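Periplasmic oligopeptide-binding protein (PDB 3ZS6) probably binds oligopeptides in the periplasm and hands them to an ABC transporter for uptake into the cell. Local coordinates at residues T261-Y265 with L360-A365; I42-G46 with T489-Y493; E14-L18 with W186-I192. All coordinates share one frame. Residues are numbered along the deposited sequence.

Contact 1 (T261-Y265 with L360-A365); sequences TYYYY and LHKKVA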
loop_
_atom_site.group_PDB
_atom_site.type_symbol
_atom_site.label_atom_id
_atom_site.label_comp_id
_atom_site.label_asym_id
_atom_site.label_seq_id
_atom_site.Cartn_x
_atom_site.Cartn_y
_atom_site.Cartn_z
ATOM N N THR A 261 -6.966 -4.834 -0.263
ATOM C CA THR A 261 -8.364 -4.695 -0.669
ATOM C C THR A 261 -8.501 -3.823 -1.914
ATOM O O THR A 261 -7.935 -2.730 -1.987
ATOM C CB THR A 261 -9.207 -4.078 0.479
ATOM O OG1 THR A 261 -9.068 -4.877 1.660
ATOM C CG2 THR A 261 -10.694 -3.987 0.101
ATOM N N TYR A 262 -9.262 -4.318 -2.884
ATOM C CA TYR A 262 -9.547 -3.609 -4.121
ATOM C C TYR A 262 -10.895 -2.917 -3.924
ATOM O O TYR A 262 -11.877 -3.547 -3.514
ATOM C CB TYR A 262 -9.622 -4.622 -5.270
ATOM C CG TYR A 262 -9.707 -4.078 -6.689
ATOM C CD1 TYR A 262 -10.833 -3.393 -7.134
ATOM C CD2 TYR A 262 -8.682 -4.308 -7.599
ATOM C CE1 TYR A 262 -10.917 -2.921 -8.443
ATOM C CE2 TYR A 262 -8.762 -3.847 -8.908
ATOM C CZ TYR A 262 -9.882 -3.156 -9.325
ATOM O OH TYR A 262 -9.964 -2.695 -10.628
ATOM N N TYR A 263 -10.940 -1.618 -4.183
ATOM C CA TYR A 263 -12.153 -0.857 -3.909
ATOM C C TYR A 263 -12.268 0.400 -4.760
ATOM O O TYR A 263 -11.274 0.896 -5.318
ATOM C CB TYR A 263 -12.235 -0.491 -2.424
ATOM C CG TYR A 263 -11.254 0.578 -1.975
ATOM C CD1 TYR A 263 -11.598 1.925 -2.014
ATOM C CD2 TYR A 263 -9.982 0.236 -1.501
ATOM C CE1 TYR A 263 -10.704 2.912 -1.592
ATOM C CE2 TYR A 263 -9.077 1.217 -1.068
ATOM C CZ TYR A 263 -9.450 2.550 -1.119
ATOM O OH TYR A 263 -8.577 3.527 -0.702
ATOM N N TYR A 264 -13.492 0.912 -4.858
ATOM C CA TYR A 264 -13.720 2.148 -5.582
ATOM C C TYR A 264 -13.812 3.330 -4.624
ATOM O O TYR A 264 -14.620 3.359 -3.690
ATOM C CB TYR A 264 -14.972 2.062 -6.462
ATOM C CG TYR A 264 -14.751 1.387 -7.803
ATOM C CD1 TYR A 264 -13.475 1.126 -8.277
ATOM C CD2 TYR A 264 -15.825 1.019 -8.595
ATOM C CE1 TYR A 264 -13.280 0.508 -9.514
ATOM C CE2 TYR A 264 -15.642 0.412 -9.827
ATOM C CZ TYR A 264 -14.368 0.153 -10.286
ATOM O OH TYR A 264 -14.199 -0.458 -11.521
ATOM N N TYR A 265 -12.942 4.291 -4.868
ATOM C CA TYR A 265 -12.957 5.568 -4.194
ATOM C C TYR A 265 -14.231 6.283 -4.596
ATOM O O TYR A 265 -14.673 6.175 -5.742
ATOM C CB TYR A 265 -11.724 6.320 -4.681
ATOM C CG TYR A 265 -11.654 7.822 -4.570
ATOM C CD1 TYR A 265 -12.461 8.645 -5.350
ATOM C CD2 TYR A 265 -10.691 8.418 -3.765
ATOM C CE1 TYR A 265 -12.347 10.024 -5.284
ATOM C CE2 TYR A 265 -10.571 9.784 -3.688
ATOM C CZ TYR A 265 -11.396 10.585 -4.449
ATOM O OH TYR A 265 -11.257 11.945 -4.371
ATOM N N LEU A 360 -7.003 -5.465 -16.470
ATOM C CA LEU A 360 -7.907 -5.856 -15.383
ATOM C C LEU A 360 -8.804 -4.690 -14.944
ATOM O O LEU A 360 -10.024 -4.841 -14.818
ATOM C CB LEU A 360 -7.146 -6.391 -14.174
ATOM C CG LEU A 360 -8.078 -6.458 -12.953
ATOM C CD1 LEU A 360 -9.068 -7.605 -13.109
ATOM C CD2 LEU A 360 -7.310 -6.573 -11.644
ATOM N N HIS A 361 -8.204 -3.528 -14.712
ATOM C CA HIS A 361 -8.973 -2.383 -14.214
ATOM C C HIS A 361 -10.046 -1.970 -15.204
ATOM O O HIS A 361 -11.152 -1.602 -14.813
ATOM C CB HIS A 361 -8.061 -1.200 -13.894
ATOM C CG HIS A 361 -7.099 -1.470 -12.782
ATOM N ND1 HIS A 361 -7.435 -2.227 -11.680
ATOM C CD2 HIS A 361 -5.809 -1.094 -12.601
ATOM C CE1 HIS A 361 -6.393 -2.309 -10.868
ATOM N NE2 HIS A 361 -5.394 -1.629 -11.404
ATOM N N LYS A 362 -9.719 -2.037 -16.489
ATOM C CA LYS A 362 -10.691 -1.707 -17.517
ATOM C C LYS A 362 -11.867 -2.676 -17.486
ATOM O O LYS A 362 -13.027 -2.255 -17.570
ATOM C CB LYS A 362 -10.051 -1.697 -18.908
ATOM C CG LYS A 362 -11.065 -1.416 -20.020
ATOM C CD LYS A 362 -10.408 -1.254 -21.391
ATOM C CE LYS A 362 -11.419 -0.747 -22.412
ATOM N NZ LYS A 362 -10.852 -0.629 -23.788
ATOM N N LYS A 363 -11.569 -3.969 -17.369
ATOM C CA LYS A 363 -12.610 -4.997 -17.307
ATOM C C LYS A 363 -13.520 -4.799 -16.100
ATOM O O LYS A 363 -14.744 -4.882 -16.209
ATOM C CB LYS A 363 -11.996 -6.399 -17.255
ATOM C CG LYS A 363 -11.515 -6.945 -18.602
ATOM C CD LYS A 363 -10.889 -8.341 -18.450
ATOM C CE LYS A 363 -10.449 -8.916 -19.799
ATOM N NZ LYS A 363 -9.952 -10.322 -19.685
ATOM N N VAL A 364 -12.919 -4.553 -14.941
ATOM C CA VAL A 364 -13.696 -4.312 -13.732
ATOM C C VAL A 364 -14.579 -3.068 -13.894
ATOM O O VAL A 364 -15.750 -3.072 -13.518
ATOM C CB VAL A 364 -12.784 -4.177 -12.493
ATOM C CG1 VAL A 364 -13.615 -3.924 -11.246
ATOM C CG2 VAL A 364 -11.949 -5.447 -12.316
ATOM N N ALA A 365 -14.013 -2.009 -14.467
ATOM C CA ALA A 365 -14.746 -0.763 -14.674
ATOM C C ALA A 365 -15.931 -0.922 -15.641
ATOM O O ALA A 365 -17.020 -0.393 -15.393
ATOM C CB ALA A 365 -13.805 0.329 -15.155
HETATM O O HOH W 1 -11.633 -0.860 -12.191
#
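Start at Leu360, near the beginning of helix 359-376, where the side chain swings its CD2 methyl to 4.1 Å from Tyr262 CE2 and packs obliquely against that ring. One residue on, His361 makes the direct polar link: its ND1 sits 2.8 Å from Tyr262 OH in a hydrogen bond that either partner could donate. The tyrosine hydroxyl lies near the plane of the imidazole, and the two rings meet rim to rim, with centroids 5.5 Å apart and planes at 45°. The backbone of His361 contributes as well. A water donates to His361 O (2.8 Å) and is hydrogen-bonded to both Tyr262 OH (2.9 Å) and Tyr264 OH (2.7 Å), so both phenols reach the helix through it. This is helix-on-sheet packing in an alpha/beta lobe of a periplasmic binding protein. Helix 359-376 is the crossover of a beta-alpha-beta unit between the parallel strands 350-356 and 379-385, and strand 260-266 belongs to the same mixed sheet. The axes of the two segments come within 11.6 Å of each other, crossing at -58°, and long tyrosines span the gap. Tyr262 and Tyr264, two residues apart on the strand, both reach the helix, while Tyr262 also stacks on Phe473. Past the two exposed lysines, Val364 returns the chain to the interface: CG1 lies 4.0 Å from Tyr262 CE1 and 3.5 Å from Tyr264 OH, touching both tyrosines. Last comes Ala365, small enough for Tyr264 OH to lie 3.2 Å from Ala365 CA and 3.7 Å from Ala365 CB.

Contact 2 (I42-G46 with T489-Y493); sequences IDASG and TLTNY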
loop_
_atom_site.group_PDB
_atom_site.type_symbol
_atom_site.label_atom_id
_atom_site.label_comp_id
_atom_site.label_asym_id
_atom_site.label_seq_id
_atom_site.Cartn_x
_atom_site.Cartn_y
_atom_site.Cartn_z
ATOM N N ILE A 42 11.346 -6.426 6.205
ATOM C CA ILE A 42 10.470 -7.590 6.059
ATOM C C ILE A 42 11.143 -8.557 5.108
ATOM O O ILE A 42 11.435 -8.191 3.967
ATOM C CB ILE A 42 9.105 -7.225 5.462
ATOM C CG1 ILE A 42 8.428 -6.130 6.295
ATOM C CG2 ILE A 42 8.220 -8.490 5.336
ATOM C CD1 ILE A 42 8.274 -6.487 7.793
ATOM N N ASP A 43 11.413 -9.779 5.569
ATOM C CA ASP A 43 12.157 -10.731 4.740
ATOM C C ASP A 43 11.234 -11.540 3.827
ATOM O O ASP A 43 10.036 -11.259 3.728
ATOM C CB ASP A 43 13.081 -11.639 5.580
ATOM C CG ASP A 43 12.337 -12.789 6.275
ATOM O OD1 ASP A 43 11.143 -13.042 5.980
ATOM O OD2 ASP A 43 12.972 -13.461 7.117
ATOM N N ALA A 44 11.791 -12.542 3.157
ATOM C CA ALA A 44 11.041 -13.236 2.113
ATOM C C ALA A 44 9.819 -13.951 2.680
ATOM O O ALA A 44 8.819 -14.137 1.988
ATOM C CB ALA A 44 11.941 -14.205 1.371
ATOM N N SER A 45 9.900 -14.336 3.949
ATOM C CA SER A 45 8.812 -15.053 4.601
ATOM C C SER A 45 7.739 -14.116 5.153
ATOM O O SER A 45 6.661 -14.565 5.541
ATOM C CB SER A 45 9.356 -15.900 5.754
ATOM O OG SER A 45 9.782 -15.056 6.814
ATOM N N GLY A 46 8.042 -12.824 5.213
ATOM C CA GLY A 46 7.130 -11.865 5.812
ATOM C C GLY A 46 7.507 -11.529 7.247
ATOM O O GLY A 46 6.839 -10.728 7.902
ATOM N N THR A 489 8.638 -17.259 -0.977
ATOM C CA THR A 489 7.735 -18.003 -0.094
ATOM C C THR A 489 6.291 -17.582 -0.330
ATOM O O THR A 489 6.026 -16.569 -0.982
ATOM C CB THR A 489 8.051 -17.792 1.401
ATOM O OG1 THR A 489 7.458 -16.564 1.844
ATOM C CG2 THR A 489 9.568 -17.770 1.649
ATOM N N LEU A 490 5.355 -18.357 0.207
ATOM C CA LEU A 490 3.942 -18.048 0.017
ATOM C C LEU A 490 3.333 -17.460 1.285
ATOM O O LEU A 490 2.113 -17.436 1.441
ATOM C CB LEU A 490 3.173 -19.302 -0.418
ATOM C CG LEU A 490 3.711 -20.011 -1.670
ATOM C CD1 LEU A 490 2.878 -21.253 -1.999
ATOM C CD2 LEU A 490 3.772 -19.060 -2.863
ATOM N N THR A 491 4.183 -16.979 2.187
ATOM C CA THR A 491 3.703 -16.491 3.478
ATOM C C THR A 491 3.917 -14.984 3.704
ATOM O O THR A 491 3.581 -14.460 4.763
ATOM C CB THR A 491 4.342 -17.277 4.630
ATOM O OG1 THR A 491 5.755 -17.059 4.622
ATOM C CG2 THR A 491 4.060 -18.772 4.473
ATOM N N ASN A 492 4.473 -14.294 2.708
ATOM C CA ASN A 492 4.643 -12.837 2.772
ATOM C C ASN A 492 3.330 -12.129 2.390
ATOM O O ASN A 492 3.161 -11.658 1.261
ATOM C CB ASN A 492 5.796 -12.408 1.853
ATOM C CG ASN A 492 6.277 -10.988 2.121
ATOM O OD1 ASN A 492 5.485 -10.044 2.195
ATOM N ND2 ASN A 492 7.593 -10.830 2.251
ATOM N N TYR A 493 2.405 -12.059 3.343
ATOM C CA TYR A 493 1.037 -11.618 3.072
ATOM C C TYR A 493 0.867 -10.137 2.692
ATOM O O TYR A 493 -0.157 -9.753 2.120
ATOM C CB TYR A 493 0.120 -11.983 4.251
ATOM C CG TYR A 493 0.147 -13.462 4.584
ATOM C CD1 TYR A 493 -0.298 -14.412 3.665
ATOM C CD2 TYR A 493 0.630 -13.912 5.805
ATOM C CE1 TYR A 493 -0.270 -15.771 3.963
ATOM C CE2 TYR A 493 0.664 -15.270 6.112
ATOM C CZ TYR A 493 0.213 -16.192 5.188
ATOM O OH TYR A 493 0.243 -17.534 5.493
HETATM O O HOH W 2 8.657 -14.434 -0.841
#
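Two threonine hydroxyls do the strongest work here, each donating to a backbone carbonyl of the facing loop: Thr489 OG1 to Ala44 O at 2.8 Å, and Thr491 OG1 to Ser45 O, also at 2.8 Å. Those carbonyls belong to a type I beta turn from Asp43 to Gly46, the tip of the beta hairpin that joins strands 40-42 and 48-60, and it rests on the long loop following strand 485-486 near the end of the chain. Ala44 O also accepts from a water at 2.8 Å, and the water in turn accepts from Thr489 N at 2.8 Å, giving a second path between the same two residues. The turn is braced from within. Gly46 N donates to Asp43 O at 2.9 Å, and Asp43 OD1 takes Ser45 N at 2.7 Å, forming an Asx turn, as well as Ser45 OG at 2.6 Å. On the other side Asn492 is the centre of an inverse gamma turn, and its OD1 is held by Met496 N. Of the CA atoms, those of Gly46 and Asn492 come nearest, 4.0 Å apart. The Gly46 phi of 99° would jam a side chain against the preceding carbonyl, and a CB would also sit only 3.1 Å from Thr491 O, so both conformation and packing call for glycine. Methyl-to-methyl contact is limited to Ala44 CB, 4.3 Å from Thr489 CG2. The Asn492 side chain adds van der Waals contacts, its CB 3.5 Å from Ala44 O and its ND2 3.9 Å from the Ile42 CG2 methyl.

Contact 3 (E14-L18 with W186-I192); sequences EVESL and WQPNNRI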
loop_
_atom_site.group_PDB
_atom_site.type_symbol
_atom_site.label_atom_id
_atom_site.label_comp_id
_atom_site.label_asym_id
_atom_site.label_seq_id
_atom_site.Cartn_x
_atom_site.Cartn_y
_atom_site.Cartn_z
ATOM N N GLU A 14 4.953 3.476 -13.655
ATOM C CA GLU A 14 6.122 4.285 -13.301
ATOM C C GLU A 14 6.026 4.701 -11.838
ATOM O O GLU A 14 4.969 5.159 -11.384
ATOM C CB GLU A 14 6.204 5.529 -14.189
ATOM C CG GLU A 14 7.252 6.571 -13.752
ATOM C CD GLU A 14 8.688 6.081 -13.910
ATOM O OE1 GLU A 14 8.911 5.029 -14.555
ATOM O OE2 GLU A 14 9.597 6.750 -13.377
ATOM N N VAL A 15 7.124 4.537 -11.102
ATOM C CA VAL A 15 7.162 4.858 -9.671
ATOM C C VAL A 15 6.965 6.358 -9.455
ATOM O O VAL A 15 7.467 7.165 -10.242
ATOM C CB VAL A 15 8.508 4.408 -9.033
ATOM C CG1 VAL A 15 9.676 5.309 -9.503
ATOM C CG2 VAL A 15 8.405 4.382 -7.513
ATOM N N GLU A 16 6.248 6.733 -8.393
ATOM C CA GLU A 16 5.913 8.140 -8.162
ATOM C C GLU A 16 7.115 8.943 -7.654
ATOM O O GLU A 16 7.224 10.139 -7.905
ATOM C CB GLU A 16 4.723 8.286 -7.195
ATOM C CG GLU A 16 4.996 7.824 -5.754
ATOM C CD GLU A 16 4.877 6.315 -5.571
ATOM O OE1 GLU A 16 4.645 5.604 -6.574
ATOM O OE2 GLU A 16 5.003 5.839 -4.418
ATOM N N SER A 17 8.015 8.277 -6.943
ATOM C CA SER A 17 9.155 8.961 -6.348
ATOM C C SER A 17 10.104 7.917 -5.792
ATOM O O SER A 17 9.695 6.788 -5.529
ATOM C CB SER A 17 8.676 9.887 -5.223
ATOM O OG SER A 17 9.747 10.494 -4.520
ATOM N N LEU A 18 11.371 8.287 -5.630
ATOM C CA LEU A 18 12.324 7.438 -4.929
ATOM C C LEU A 18 12.822 8.131 -3.666
ATOM O O LEU A 18 13.761 7.663 -3.019
ATOM C CB LEU A 18 13.495 7.061 -5.834
ATOM C CG LEU A 18 13.154 6.115 -6.993
ATOM C CD1 LEU A 18 14.398 5.802 -7.811
ATOM C CD2 LEU A 18 12.520 4.831 -6.477
ATOM N N TRP A 186 17.762 5.475 -14.219
ATOM C CA TRP A 186 16.345 5.726 -14.031
ATOM C C TRP A 186 15.808 6.452 -15.256
ATOM O O TRP A 186 15.984 7.664 -15.390
ATOM C CB TRP A 186 16.108 6.570 -12.775
ATOM C CG TRP A 186 14.653 6.823 -12.466
ATOM C CD1 TRP A 186 13.568 6.367 -13.167
ATOM C CD2 TRP A 186 14.125 7.601 -11.376
ATOM N NE1 TRP A 186 12.401 6.806 -12.578
ATOM C CE2 TRP A 186 12.716 7.559 -11.474
ATOM C CE3 TRP A 186 14.708 8.320 -10.324
ATOM C CZ2 TRP A 186 11.882 8.214 -10.563
ATOM C CZ3 TRP A 186 13.876 8.962 -9.412
ATOM C CH2 TRP A 186 12.475 8.902 -9.541
ATOM N N GLN A 187 15.174 5.709 -16.159
ATOM C CA GLN A 187 14.497 6.320 -17.299
ATOM C C GLN A 187 12.996 6.154 -17.116
ATOM O O GLN A 187 12.472 5.046 -17.243
ATOM C CB GLN A 187 14.952 5.682 -18.615
ATOM C CG GLN A 187 16.456 5.770 -18.862
ATOM C CD GLN A 187 16.866 5.143 -20.186
ATOM O OE1 GLN A 187 16.207 5.332 -21.211
ATOM N NE2 GLN A 187 17.950 4.377 -20.165
ATOM N N PRO A 188 12.297 7.256 -16.810
ATOM C CA PRO A 188 10.871 7.182 -16.458
ATOM C C PRO A 188 10.047 6.493 -17.538
ATOM O O PRO A 188 10.223 6.783 -18.716
ATOM C CB PRO A 188 10.472 8.655 -16.321
ATOM C CG PRO A 188 11.737 9.332 -15.896
ATOM C CD PRO A 188 12.825 8.625 -16.681
ATOM N N ASN A 189 9.168 5.583 -17.131
ATOM C CA ASN A 189 8.327 4.843 -18.070
ATOM C C ASN A 189 9.114 3.910 -18.976
ATOM O O ASN A 189 8.591 3.389 -19.959
ATOM C CB ASN A 189 7.497 5.795 -18.918
ATOM C CG ASN A 189 6.427 6.481 -18.118
ATOM O OD1 ASN A 189 6.423 7.705 -17.986
ATOM N ND2 ASN A 189 5.514 5.695 -17.563
ATOM N N ASN A 190 10.386 3.730 -18.663
ATOM C CA ASN A 190 11.233 2.863 -19.457
ATOM C C ASN A 190 11.870 1.803 -18.580
ATOM O O ASN A 190 11.516 0.632 -18.658
ATOM C CB ASN A 190 12.300 3.678 -20.188
ATOM C CG ASN A 190 13.120 2.839 -21.144
ATOM O OD1 ASN A 190 13.173 1.619 -21.028
ATOM N ND2 ASN A 190 13.762 3.493 -22.100
ATOM N N ARG A 191 12.802 2.219 -17.732
ATOM C CA ARG A 191 13.448 1.279 -16.832
ATOM C C ARG A 191 14.148 1.950 -15.666
ATOM O O ARG A 191 14.531 3.126 -15.732
ATOM C CB ARG A 191 14.466 0.440 -17.604
ATOM C CG ARG A 191 15.434 1.287 -18.403
ATOM C CD ARG A 191 16.876 0.974 -18.066
ATOM N NE ARG A 191 17.479 0.030 -18.998
ATOM C CZ ARG A 191 18.739 0.107 -19.422
ATOM N NH1 ARG A 191 19.525 1.092 -19.005
ATOM N NH2 ARG A 191 19.216 -0.797 -20.269
ATOM N N ILE A 192 14.299 1.179 -14.593
ATOM C CA ILE A 192 15.173 1.525 -13.488
ATOM C C ILE A 192 16.159 0.375 -13.303
ATOM O O ILE A 192 15.762 -0.789 -13.281
ATOM C CB ILE A 192 14.386 1.764 -12.195
ATOM C CG1 ILE A 192 13.881 3.205 -12.145
ATOM C CG2 ILE A 192 15.253 1.448 -10.961
ATOM C CD1 ILE A 192 12.920 3.483 -10.996
HETATM O O HOH W 3 11.326 3.708 -14.739
#
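At the centre, Leu18 lays its CD1 methyl over one face of the Trp186 indole, 3.8 Å from the centroid of the six-membered ring and 22° off its normal: a clear CH-pi contact. Val15 joins in, with CG1 3.8 Å from Trp186 CZ2 and 4.0 Å from Ile192 CD1, and Leu18 CD1 closes the cluster 4.2 Å from Ile192 CD1. Leu18 also touches Ile31 and Leu35, so this small core continues into helix 26-35. Trp186 and Ile192 come from strands 181-187 and 191-196, adjacent in a mixed sheet and joined by a hairpin with a classic beta bulge, Asn190 and Arg191 both facing Gln187. Outward from the core, Glu14 reaches across to the hairpin. Its OE2 accepts from Trp186 NE1 at 2.9 Å, while OE1 takes Asn189 N at 2.6 Å, nearly linear. A water donates to Glu14 OE1 (2.8 Å) and to Gln187 O (3.1 Å). The Glu14 side chain also touches Lys388 of helix 387-395. With both oxygens of Glu14 acting as acceptors, the geometry is consistent with an ionised carboxylate, which within these two segments is met by neutral N-H groups and a water.

Contact 1 is the most deeply buried of the three, a helix laid on a sheet, whereas contacts 2 and 3 are partly buried and join loops or hairpin tips. No secondary-structure element is shared: three different sheets are involved, and the contacts do not touch, their centres lying 24 to 26 Å apart. Contacts 1 and 2 are still near neighbours, about 9 Å between nearest atoms, and Tyr493 bonds through its backbone to Leu259, just before strand 260-266. Chemistry follows place: aromatic side chains and a bridging water in contact 1, hydroxyls on backbone carbonyls in contact 2, an apolar cluster edged by one carboxylate in contact 3.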